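Side-chain contacts in uncharacterized protein Atu2773 (Agrobacterium tumefaciens, PDB 2QV5), which is of unknown function but belongs to the divergent polysaccharide deacetylase family, which suggests a possible role on carbohydrate substrates: residues K48-L53 with Q73-E78; A165-G170 with Q180-V185; F61-N66 with H117-K122. All coordinates share one frame; numbering follows the deposited sequence.

Contact 1: residues K48-L53 with Q73-E78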
loop_
_atom_site.group_PDB
_atom_site.type_symbol
_atom_site.label_atom_id
_atom_site.label_comp_id
_atom_site.label_asym_id
_atom_site.label_seq_id
_atom_site.Cartn_x
_atom_site.Cartn_y
_atom_site.Cartn_z
ATOM N N LYS A 48 -11.812 -10.050 -9.883
ATOM C CA LYS A 48 -11.448 -9.366 -11.122
ATOM C C LYS A 48 -10.019 -8.834 -11.046
ATOM O O LYS A 48 -9.265 -8.988 -12.004
ATOM C CB LYS A 48 -12.425 -8.229 -11.430
ATOM C CG LYS A 48 -12.276 -7.665 -12.826
ATOM C CD LYS A 48 -13.253 -6.528 -13.084
ATOM C CE LYS A 48 -12.857 -5.736 -14.336
ATOM N NZ LYS A 48 -12.596 -6.613 -15.526
ATOM N N ALA A 49 -9.651 -8.250 -9.897
ATOM C CA ALA A 49 -8.295 -7.693 -9.677
ATOM C C ALA A 49 -7.206 -8.752 -9.875
ATOM O O ALA A 49 -6.228 -8.506 -10.563
ATOM C CB ALA A 49 -8.185 -7.071 -8.279
ATOM N N ILE A 50 -7.394 -9.923 -9.261
ATOM C CA ILE A 50 -6.459 -11.043 -9.349
ATOM C C ILE A 50 -6.403 -11.620 -10.774
ATOM O O ILE A 50 -5.323 -11.929 -11.289
ATOM C CB ILE A 50 -6.873 -12.186 -8.360
ATOM C CG1 ILE A 50 -6.880 -11.697 -6.906
ATOM C CG2 ILE A 50 -5.990 -13.430 -8.521
ATOM C CD1 ILE A 50 -5.534 -11.424 -6.319
ATOM N N ARG A 51 -7.576 -11.771 -11.390
ATOM C CA ARG A 51 -7.708 -12.267 -12.773
ATOM C C ARG A 51 -7.004 -11.381 -13.816
ATOM O O ARG A 51 -6.381 -11.893 -14.755
ATOM C CB ARG A 51 -9.198 -12.381 -13.111
ATOM C CG ARG A 51 -9.556 -13.072 -14.409
ATOM C CD ARG A 51 -11.067 -12.995 -14.599
ATOM N NE ARG A 51 -11.478 -13.261 -15.976
ATOM C CZ ARG A 51 -11.707 -12.323 -16.894
ATOM N NH1 ARG A 51 -11.567 -11.035 -16.595
ATOM N NH2 ARG A 51 -12.080 -12.677 -18.119
ATOM N N ASP A 52 -7.101 -10.062 -13.643
ATOM C CA ASP A 52 -6.703 -9.107 -14.685
ATOM C C ASP A 52 -5.355 -8.401 -14.541
ATOM O O ASP A 52 -4.709 -8.107 -15.552
ATOM C CB ASP A 52 -7.790 -8.047 -14.892
ATOM C CG ASP A 52 -9.073 -8.613 -15.475
ATOM O OD1 ASP A 52 -9.101 -9.797 -15.882
ATOM O OD2 ASP A 52 -10.066 -7.858 -15.513
ATOM N N LEU A 53 -4.946 -8.078 -13.315
ATOM C CA LEU A 53 -3.709 -7.313 -13.124
ATOM C C LEU A 53 -2.503 -8.235 -13.290
ATOM O O LEU A 53 -2.535 -9.359 -12.815
ATOM C CB LEU A 53 -3.677 -6.618 -11.752
ATOM C CG LEU A 53 -4.796 -5.588 -11.509
ATOM C CD1 LEU A 53 -5.030 -5.343 -10.032
ATOM C CD2 LEU A 53 -4.516 -4.276 -12.220
ATOM N N GLN A 73 -3.679 -15.991 -0.890
ATOM C CA GLN A 73 -3.096 -17.154 -1.568
ATOM C C GLN A 73 -3.135 -17.035 -3.093
ATOM O O GLN A 73 -2.167 -17.406 -3.745
ATOM C CB GLN A 73 -3.793 -18.451 -1.123
ATOM C CG GLN A 73 -3.568 -18.819 0.347
ATOM C CD GLN A 73 -4.508 -19.924 0.843
ATOM O OE1 GLN A 73 -5.058 -20.702 0.057
ATOM N NE2 GLN A 73 -4.686 -19.994 2.156
ATOM N N ASP A 74 -4.240 -16.522 -3.644
ATOM C CA ASP A 74 -4.367 -16.261 -5.078
ATOM C C ASP A 74 -3.343 -15.227 -5.547
ATOM O O ASP A 74 -2.658 -15.438 -6.546
ATOM C CB ASP A 74 -5.782 -15.766 -5.440
ATOM C CG ASP A 74 -6.849 -16.859 -5.342
ATOM O OD1 ASP A 74 -6.576 -17.965 -4.821
ATOM O OD2 ASP A 74 -7.986 -16.598 -5.791
ATOM N N ALA A 75 -3.217 -14.131 -4.809
ATOM C CA ALA A 75 -2.272 -13.065 -5.192
ATOM C C ALA A 75 -0.820 -13.539 -5.180
ATOM O O ALA A 75 -0.089 -13.322 -6.151
ATOM C CB ALA A 75 -2.450 -11.856 -4.299
ATOM N N ARG A 76 -0.428 -14.232 -4.107
ATOM C CA ARG A 76 0.940 -14.732 -3.957
ATOM C C ARG A 76 1.262 -15.868 -4.927
ATOM O O ARG A 76 2.403 -16.012 -5.355
ATOM C CB ARG A 76 1.220 -15.161 -2.517
ATOM C CG ARG A 76 1.208 -14.006 -1.513
ATOM C CD ARG A 76 2.333 -13.035 -1.809
ATOM N NE ARG A 76 3.647 -13.607 -1.527
ATOM C CZ ARG A 76 4.796 -13.039 -1.875
ATOM N NH1 ARG A 76 4.800 -11.884 -2.531
ATOM N NH2 ARG A 76 5.943 -13.631 -1.568
ATOM N N ARG A 77 0.249 -16.657 -5.282
ATOM C CA ARG A 77 0.404 -17.698 -6.297
ATOM C C ARG A 77 0.804 -17.085 -7.629
ATOM O O ARG A 77 1.716 -17.580 -8.288
ATOM C CB ARG A 77 -0.877 -18.520 -6.464
ATOM C CG ARG A 77 -0.812 -19.483 -7.613
ATOM C CD ARG A 77 -1.906 -20.542 -7.627
ATOM N NE ARG A 77 -1.944 -21.126 -8.967
ATOM C CZ ARG A 77 -1.068 -22.018 -9.431
ATOM N NH1 ARG A 77 -1.176 -22.445 -10.676
ATOM N NH2 ARG A 77 -0.087 -22.487 -8.659
ATOM N N GLU A 78 0.126 -15.998 -7.999
ATOM C CA GLU A 78 0.435 -15.257 -9.221
ATOM C C GLU A 78 1.761 -14.476 -9.138
ATOM O O GLU A 78 2.323 -14.112 -10.164
ATOM C CB GLU A 78 -0.725 -14.312 -9.607
ATOM C CG GLU A 78 -2.095 -14.985 -9.814
ATOM C CD GLU A 78 -2.086 -16.121 -10.838
ATOM O OE1 GLU A 78 -1.404 -16.003 -11.882
ATOM O OE2 GLU A 78 -2.779 -17.136 -10.600
#
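I50 packs against A75 and the shafts of D74 and E78 in an apolar helix-helix contact between helices 43-52 and 68-78, which lie side by side on strand 58-62 of the parallel sheet. The two short helical segments run almost parallel, with an angle of 10° between their N-to-C directions and axes 10.1 Å apart. I50 supplies both branches of the contact. With CG1 beside the backbone N and CG2 anti to it (chi1 -60°), the side chain spreads into two arms. One ends in CD1, which meets A75 CB at 3.7 Å and A75 CA at 3.8 Å. The other is CG2, which lies 3.9 Å from D74 CB and 4.4 Å from E78 CG. The side chains of I50 and D74 cross at about a right angle, and it is the methylene of D74 that does the touching; its carboxylate makes a long, weak ion pair with R70. Beneath the pair lies strand 58-62, whose L59 touches both I50 and A75; I50 also reaches L39 of strand 30-39, and A75 reaches I82 of strand 82-88.

Contact 2: residues A165-G170 with Q180-V185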
loop_
_atom_site.group_PDB
_atom_site.type_symbol
_atom_site.label_atom_id
_atom_site.label_comp_id
_atom_site.label_asym_id
_atom_site.label_seq_id
_atom_site.Cartn_x
_atom_site.Cartn_y
_atom_site.Cartn_z
ATOM N N ALA A 165 -1.961 16.329 2.849
ATOM C CA ALA A 165 -0.763 17.151 2.668
ATOM C C ALA A 165 -0.082 17.489 4.003
ATOM O O ALA A 165 1.112 17.810 4.040
ATOM C CB ALA A 165 -1.100 18.419 1.885
ATOM N N GLN A 166 -0.841 17.388 5.094
ATOM C CA GLN A 166 -0.328 17.681 6.432
ATOM C C GLN A 166 0.272 16.456 7.133
ATOM O O GLN A 166 0.678 16.540 8.299
ATOM C CB GLN A 166 -1.436 18.302 7.296
ATOM C CG GLN A 166 -1.995 19.607 6.731
ATOM C CD GLN A 166 -0.902 20.596 6.358
ATOM O OE1 GLN A 166 -0.105 21.014 7.206
ATOM N NE2 GLN A 166 -0.857 20.974 5.082
ATOM N N SER A 167 0.333 15.332 6.413
ATOM C CA SER A 167 0.824 14.064 6.965
ATOM C C SER A 167 2.257 14.180 7.464
ATOM O O SER A 167 3.118 14.777 6.810
ATOM C CB SER A 167 0.719 12.935 5.938
ATOM O OG SER A 167 1.393 11.779 6.407
ATOM N N LEU A 168 2.491 13.597 8.631
ATOM C CA LEU A 168 3.761 13.687 9.327
ATOM C C LEU A 168 4.606 12.439 9.171
ATOM O O LEU A 168 5.655 12.333 9.793
ATOM C CB LEU A 168 3.512 13.940 10.817
ATOM C CG LEU A 168 3.018 15.334 11.195
ATOM C CD1 LEU A 168 2.667 15.364 12.660
ATOM C CD2 LEU A 168 4.086 16.386 10.871
ATOM N N SER A 169 4.158 11.509 8.328
ATOM C CA SER A 169 4.815 10.205 8.195
ATOM C C SER A 169 6.215 10.273 7.593
ATOM O O SER A 169 7.072 9.456 7.936
ATOM C CB SER A 169 3.930 9.217 7.425
ATOM O OG SER A 169 3.941 9.485 6.034
ATOM N N GLY A 170 6.443 11.242 6.704
ATOM C CA GLY A 170 7.761 11.432 6.092
ATOM C C GLY A 170 8.801 11.914 7.084
ATOM O O GLY A 170 9.928 11.401 7.126
ATOM N N GLN A 180 10.037 4.381 4.395
ATOM C CA GLN A 180 8.770 5.047 4.092
ATOM C C GLN A 180 8.830 5.631 2.692
ATOM O O GLN A 180 9.916 5.924 2.178
ATOM C CB GLN A 180 8.494 6.151 5.119
ATOM C CG GLN A 180 7.126 6.862 5.050
ATOM C CD GLN A 180 7.152 8.169 4.245
ATOM O OE1 GLN A 180 6.112 8.762 3.980
ATOM N NE2 GLN A 180 8.334 8.602 3.845
ATOM N N GLY A 181 7.660 5.778 2.081
ATOM C CA GLY A 181 7.521 6.421 0.781
ATOM C C GLY A 181 6.135 7.030 0.651
ATOM O O GLY A 181 5.174 6.549 1.254
ATOM N N PHE A 182 6.046 8.099 -0.130
ATOM C CA PHE A 182 4.775 8.742 -0.463
ATOM C C PHE A 182 4.420 8.312 -1.873
ATOM O O PHE A 182 5.313 8.228 -2.737
ATOM C CB PHE A 182 4.928 10.270 -0.455
ATOM C CG PHE A 182 4.902 10.901 0.914
ATOM C CD1 PHE A 182 3.712 10.994 1.633
ATOM C CD2 PHE A 182 6.057 11.461 1.457
ATOM C CE1 PHE A 182 3.683 11.594 2.887
ATOM C CE2 PHE A 182 6.033 12.069 2.726
ATOM C CZ PHE A 182 4.849 12.134 3.431
ATOM N N ALA A 183 3.140 8.023 -2.113
ATOM C CA ALA A 183 2.666 7.847 -3.470
ATOM C C ALA A 183 2.789 9.182 -4.168
ATOM O O ALA A 183 2.505 10.230 -3.575
ATOM C CB ALA A 183 1.214 7.380 -3.498
ATOM N N ASP A 184 3.237 9.129 -5.418
ATOM C CA ASP A 184 3.374 10.310 -6.267
ATOM C C ASP A 184 2.058 10.714 -6.928
ATOM O O ASP A 184 1.797 11.903 -7.127
ATOM C CB ASP A 184 4.412 10.044 -7.359
ATOM C CG ASP A 184 5.808 9.798 -6.801
ATOM O OD1 ASP A 184 6.551 10.782 -6.603
ATOM O OD2 ASP A 184 6.166 8.616 -6.577
ATOM N N VAL A 185 1.238 9.729 -7.304
ATOM C CA VAL A 185 0.012 9.997 -8.064
ATOM C C VAL A 185 -1.139 9.131 -7.546
ATOM O O VAL A 185 -0.968 7.927 -7.369
ATOM C CB VAL A 185 0.211 9.694 -9.593
ATOM C CG1 VAL A 185 -1.016 10.107 -10.417
ATOM C CG2 VAL A 185 1.458 10.371 -10.135
#
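Q180 and F182, with G181 between them on strand 180-186, meet S169 and G170 at the start of helix 169-176, with S167 at the margin. Van der Waals packing gathers on G170 and S169. The CA of G170 lies 3.7 Å from Q180 NE2 and 3.8 Å from F182 CE2, so amide and ring both close in on a residue with no side chain. The ring atom F182 CZ comes within 3.7 Å of G170 N, approaching obliquely, whereas S167 OG stands at the ring edge near its plane, 4.2 Å from F182 CE1. The second element is a carbonyl oxygen over a ring face: the Q180 chain bends at chi2 (-95°), and OE1 sits over the centre of the F182 ring, 3.5 Å above its plane. Among the polar groups, S169 OG approaches Q180 OE1 to 3.1 Å, but both S169 OG and S167 OG are hydrogen-bonded to D160 OD2. S167 OG also takes a weak but straight bond from S169 N (3.4 Å, 170°), across L168 at the N-cap. The arrangement belongs to a beta-alpha-beta crossover, in which strand 157-160, carrying D160, leads through helix 169-176 to strand 180-186, pairing parallel with it.

Contact 3: residues F61-N66 with H117-K122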
loop_
_atom_site.group_PDB
_atom_site.type_symbol
_atom_site.label_atom_id
_atom_site.label_comp_id
_atom_site.label_asym_id
_atom_site.label_seq_id
_atom_site.Cartn_x
_atom_site.Cartn_y
_atom_site.Cartn_z
ATOM N N PHE A 61 -4.386 -4.992 0.631
ATOM C CA PHE A 61 -5.466 -5.797 1.209
ATOM C C PHE A 61 -6.128 -5.010 2.327
ATOM O O PHE A 61 -5.448 -4.482 3.197
ATOM C CB PHE A 61 -4.918 -7.131 1.742
ATOM C CG PHE A 61 -4.779 -8.172 0.685
ATOM C CD1 PHE A 61 -3.947 -7.965 -0.413
ATOM C CD2 PHE A 61 -5.504 -9.344 0.759
ATOM C CE1 PHE A 61 -3.830 -8.903 -1.417
ATOM C CE2 PHE A 61 -5.385 -10.292 -0.237
ATOM C CZ PHE A 61 -4.538 -10.074 -1.330
ATOM N N ALA A 62 -7.454 -4.920 2.287
ATOM C CA ALA A 62 -8.188 -4.168 3.294
ATOM C C ALA A 62 -8.283 -5.007 4.550
ATOM O O ALA A 62 -8.707 -6.161 4.498
ATOM C CB ALA A 62 -9.555 -3.834 2.792
ATOM N N ALA A 63 -7.891 -4.434 5.683
ATOM C CA ALA A 63 -7.867 -5.197 6.941
ATOM C C ALA A 63 -9.278 -5.638 7.351
ATOM O O ALA A 63 -9.457 -6.733 7.863
ATOM C CB ALA A 63 -7.202 -4.398 8.040
ATOM N N SER A 64 -10.272 -4.792 7.076
ATOM C CA SER A 64 -11.686 -5.105 7.334
ATOM C C SER A 64 -12.355 -5.970 6.252
ATOM O O SER A 64 -13.573 -6.176 6.292
ATOM C CB SER A 64 -12.479 -3.807 7.497
ATOM O OG SER A 64 -12.389 -3.016 6.319
ATOM N N GLY A 65 -11.574 -6.466 5.292
ATOM C CA GLY A 65 -12.108 -7.254 4.178
ATOM C C GLY A 65 -12.499 -8.678 4.550
ATOM O O GLY A 65 -12.289 -9.112 5.685
ATOM N N ASN A 66 -13.072 -9.404 3.593
ATOM C CA ASN A 66 -13.493 -10.798 3.801
ATOM C C ASN A 66 -12.765 -11.711 2.816
ATOM O O ASN A 66 -12.293 -11.229 1.782
ATOM C CB ASN A 66 -15.016 -10.925 3.615
ATOM C CG ASN A 66 -15.800 -10.035 4.569
ATOM O OD1 ASN A 66 -15.698 -10.177 5.782
ATOM N ND2 ASN A 66 -16.590 -9.112 4.018
ATOM N N HIS A 117 -2.186 -4.474 15.740
ATOM C CA HIS A 117 -1.830 -5.890 15.837
ATOM C C HIS A 117 -2.955 -6.820 15.412
ATOM O O HIS A 117 -2.701 -7.874 14.825
ATOM C CB HIS A 117 -1.380 -6.217 17.261
ATOM C CG HIS A 117 -0.025 -5.687 17.606
ATOM N ND1 HIS A 117 0.576 -5.927 18.823
ATOM C CD2 HIS A 117 0.855 -4.943 16.891
ATOM C CE1 HIS A 117 1.763 -5.346 18.848
ATOM N NE2 HIS A 117 1.954 -4.738 17.690
ATOM N N ARG A 118 -4.196 -6.439 15.700
ATOM C CA ARG A 118 -5.335 -7.209 15.237
ATOM C C ARG A 118 -5.414 -7.243 13.708
ATOM O O ARG A 118 -5.645 -8.298 13.133
ATOM C CB ARG A 118 -6.636 -6.677 15.840
ATOM C CG ARG A 118 -6.811 -7.064 17.301
ATOM C CD ARG A 118 -8.263 -6.966 17.734
ATOM N NE ARG A 118 -8.755 -5.590 17.883
ATOM C CZ ARG A 118 -8.488 -4.780 18.909
ATOM N NH1 ARG A 118 -7.702 -5.167 19.911
ATOM N NH2 ARG A 118 -9.012 -3.564 18.932
ATOM N N SER A 119 -5.202 -6.099 13.060
ATOM C CA SER A 119 -5.174 -6.043 11.589
ATOM C C SER A 119 -4.001 -6.829 10.995
ATOM O O SER A 119 -4.187 -7.579 10.029
ATOM C CB SER A 119 -5.112 -4.601 11.109
ATOM O OG SER A 119 -6.349 -3.941 11.316
ATOM N N MET A 120 -2.818 -6.661 11.596
ATOM C CA MET A 120 -1.559 -7.292 11.171
ATOM C C MET A 120 -1.646 -8.813 11.087
ATOM O O MET A 120 -1.000 -9.442 10.257
ATOM C CB MET A 120 -0.412 -6.896 12.120
ATOM C CG MET A 120 0.251 -5.551 11.855
ATOM S SD MET A 120 1.707 -5.263 12.915
ATOM C CE MET A 120 2.341 -3.774 12.155
ATOM N N ALA A 121 -2.461 -9.396 11.961
ATOM C CA ALA A 121 -2.563 -10.843 12.085
ATOM C C ALA A 121 -3.519 -11.475 11.074
ATOM O O ALA A 121 -3.599 -12.701 10.976
ATOM C CB ALA A 121 -2.985 -11.199 13.523
ATOM N N LYS A 122 -4.232 -10.650 10.311
ATOM C CA LYS A 122 -5.267 -11.168 9.409
ATOM C C LYS A 122 -4.760 -11.776 8.107
ATOM O O LYS A 122 -5.431 -12.626 7.517
ATOM C CB LYS A 122 -6.320 -10.100 9.142
ATOM C CG LYS A 122 -7.271 -9.927 10.317
ATOM C CD LYS A 122 -8.190 -8.766 10.088
ATOM C CE LYS A 122 -9.148 -8.597 11.250
ATOM N NZ LYS A 122 -9.978 -7.381 11.047
#
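K122 and S119 both start with their first side-chain atom anti to the carbonyl carbon and beside the backbone N (chi1 -76° for K122 CG, -72° for S119 OG), and both then meet A63. Beyond CG the lysine is fully extended, and this straight chain carries its far half past the A63 carbonyl. A63 O lies 3.3 Å from K122 CD and 3.3 Å from K122 NZ, while K122 CE between them is 3.9 Å away. The oxygen therefore lies alongside the chain, in the shallow bay between CD and NZ, instead of straight ahead of the ammonium group. That geometry fits the weak hydrogen bond from NZ to A63 O, since CD comes as near to the oxygen as NZ does. K122 NZ also has a long, weak ion pair with D101, whose carboxylate forms a salt bridge with R118.

The second half of the contact is steric. A63 CB points to the helix and meets S119 OG at 3.4 Å and S119 CB at 3.7 Å. The backbones are close here, with the CA atoms of A63 and S119 5.4 Å apart. A63 is the second residue of a type I turn from A62 to G65, closed by the bond from G65 N to A62 O (3.0 Å). On the other side, K122 N bonds to S119 O, linking the two residues that meet A63.

The contact thus joins the turn following strand 58-62 to the C-terminal part of helix 109-120. Strand 82-88 lies next to both: its P87 touches A63 and its I86 touches S119. Beyond S119, M120 packs on D150 and I151 of helix 141-153, while F61 faces helix 68-78 through L68, W71 and A75.

Contacts 1 and 3 meet directly: A75 CB of the first lies 4.0 Å from F61 CZ of the third, although their centres are about 18 Å apart. They interlock along the chain, since strand 58-62 follows helix 43-52 and precedes helix 68-78, so segment 61-66 falls between the two segments of contact 1. Contact 2 comes later in the chain and stands apart. Its centre is about 27 Å from that of contact 1, on the opposite side of the chain's centre, and about 22 Å from that of contact 3; nearest atoms are about 14 Å apart in both cases. Contacts 2 and 3 are related through the parallel sheet that both reach.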